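Local coordinates for protein IscA (Thermosynechococcus elongatus, PDB 1X0G) that binds a [2Fe-2S] cluster and serves as a scaffold for iron-sulfur cluster biosynthesis, at the interface of chains A and B. Numbering follows the deposited sequence. Chains: chain A/B, IscA.

The interface of chains A and B. Residues chain A 78-81, 90; chain B 4-5, 7-8.
B:Thr5 meets A:Asp80 through its hydroxyl, OG1 donating to the carboxylate oxygen OD1 of A:Asp80 at 2.5 Å. With chi1 at 64°, the hydroxyl of B:Thr5 lies between its own backbone N and carbonyl carbon, which turns it to OD1 while CG2 of B:Thr5 lies 3.6 Å from CG of A:Asp80, the two side chains crossing obliquely. OD1 of A:Asp80 also accepts a bond from the backbone N of A:Tyr81 at 2.8 Å. The two donors approach from opposite faces of the carboxylate plane, B:Thr5 OG1 tilted 38° out of it and A:Tyr81 N 52°, and together they should restrict the rotation of the group. Beside this pair, the backbone N of B:Thr5 donates to O of A:Val79 at 3.0 Å. That bond belongs to a parallel bridge between A:Val79 and B:Leu4, whose side chains run alongside each other with CD2 of B:Leu4 3.6 Å from CB of A:Val79. B:Ala8, in the first turn of helix 6-16, pushes its methyl CB towards strands 78-84 and 87-93, 3.7 Å from CE2 of A:Phe90. The ring of A:Phe90 has CD1 of A:Tyr81 over the centre of one face and O of B:Ala8 at its edge. Next door, B:Ala7 brings CB to 3.6 Å from O of A:Tyr81. The patch thus joins the N-terminal strand and helix of one subunit to a sheet of the other, and its twofold twin repeats the join, consistent with domain swapping between two subunits of the tetramer.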
loop_
_atom_site.group_PDB
_atom_site.type_symbol
_atom_site.label_atom_id
_atom_site.label_comp_id
_atom_site.label_asym_id
_atom_site.label_seq_id
_atom_site.Cartn_x
_atom_site.Cartn_y
_atom_site.Cartn_z
ATOM N N ARG A 78 -1.526 -12.155 -8.200
ATOM C CA ARG A 78 -1.074 -13.475 -8.048
ATOM C C ARG A 78 -1.363 -13.927 -6.561
ATOM O O ARG A 78 -0.959 -13.265 -5.561
ATOM C CB ARG A 78 0.407 -13.583 -8.373
ATOM C CG ARG A 78 0.941 -14.992 -7.965
ATOM C CD ARG A 78 2.382 -15.071 -7.402
ATOM N NE ARG A 78 3.267 -15.012 -8.548
ATOM C CZ ARG A 78 3.986 -13.939 -8.912
ATOM N NH1 ARG A 78 3.968 -12.832 -8.145
ATOM N NH2 ARG A 78 4.754 -13.981 -10.047
ATOM N N VAL A 79 -2.108 -15.024 -6.428
ATOM C CA VAL A 79 -2.498 -15.555 -5.136
ATOM C C VAL A 79 -1.615 -16.799 -4.835
ATOM O O VAL A 79 -1.494 -17.728 -5.652
ATOM C CB VAL A 79 -3.954 -15.989 -5.150
ATOM C CG1 VAL A 79 -4.341 -16.451 -3.767
ATOM C CG2 VAL A 79 -4.860 -14.877 -5.533
ATOM N N ASP A 80 -0.941 -16.795 -3.708
ATOM C CA ASP A 80 -0.043 -17.870 -3.430
ATOM C C ASP A 80 -0.526 -18.331 -2.072
ATOM O O ASP A 80 -1.538 -17.811 -1.566
ATOM C CB ASP A 80 1.366 -17.348 -3.335
ATOM C CG ASP A 80 2.374 -18.435 -3.364
ATOM O OD1 ASP A 80 1.959 -19.612 -3.560
ATOM O OD2 ASP A 80 3.586 -18.125 -3.209
ATOM N N TYR A 81 0.163 -19.299 -1.465
ATOM C CA TYR A 81 -0.202 -19.789 -0.142
ATOM C C TYR A 81 1.033 -20.421 0.411
ATOM O O TYR A 81 1.631 -21.242 -0.229
ATOM C CB TYR A 81 -1.306 -20.801 -0.293
ATOM C CG TYR A 81 -1.564 -21.494 0.975
ATOM C CD1 TYR A 81 -2.453 -20.927 1.940
ATOM C CD2 TYR A 81 -0.907 -22.699 1.284
ATOM C CE1 TYR A 81 -2.662 -21.547 3.158
ATOM C CE2 TYR A 81 -1.137 -23.319 2.490
ATOM C CZ TYR A 81 -2.008 -22.726 3.411
ATOM O OH TYR A 81 -2.225 -23.298 4.598
ATOM N N PHE A 90 -2.814 -17.448 2.836
ATOM C CA PHE A 90 -2.770 -16.934 1.486
ATOM C C PHE A 90 -1.849 -15.706 1.388
ATOM O O PHE A 90 -1.657 -15.026 2.357
ATOM C CB PHE A 90 -4.173 -16.752 0.927
ATOM C CG PHE A 90 -4.756 -18.040 0.446
ATOM C CD1 PHE A 90 -5.708 -18.714 1.177
ATOM C CD2 PHE A 90 -4.288 -18.635 -0.738
ATOM C CE1 PHE A 90 -6.226 -19.909 0.739
ATOM C CE2 PHE A 90 -4.819 -19.856 -1.190
ATOM C CZ PHE A 90 -5.792 -20.480 -0.430
ATOM N N LEU B 4 -3.036 -18.049 -9.851
ATOM C CA LEU B 4 -3.020 -18.799 -8.599
ATOM C C LEU B 4 -1.946 -19.822 -8.680
ATOM O O LEU B 4 -2.051 -20.692 -9.509
ATOM C CB LEU B 4 -4.296 -19.577 -8.480
ATOM C CG LEU B 4 -5.583 -18.786 -8.681
ATOM C CD1 LEU B 4 -6.723 -19.743 -8.365
ATOM C CD2 LEU B 4 -5.735 -17.625 -7.756
ATOM N N THR B 5 -0.922 -19.725 -7.838
ATOM C CA THR B 5 0.150 -20.744 -7.791
ATOM C C THR B 5 -0.385 -22.166 -7.515
ATOM O O THR B 5 -1.499 -22.318 -6.986
ATOM C CB THR B 5 1.178 -20.456 -6.679
ATOM O OG1 THR B 5 0.523 -20.548 -5.390
ATOM C CG2 THR B 5 1.872 -19.112 -6.894
ATOM N N ALA B 7 0.604 -24.164 -5.155
ATOM C CA ALA B 7 0.438 -24.290 -3.722
ATOM C C ALA B 7 -0.947 -23.817 -3.317
ATOM O O ALA B 7 -1.527 -24.344 -2.394
ATOM C CB ALA B 7 1.514 -23.553 -3.004
ATOM N N ALA B 8 -1.490 -22.834 -4.023
ATOM C CA ALA B 8 -2.762 -22.201 -3.659
ATOM C C ALA B 8 -3.934 -22.963 -4.230
ATOM O O ALA B 8 -5.041 -22.925 -3.735
ATOM C CB ALA B 8 -2.807 -20.752 -4.133
#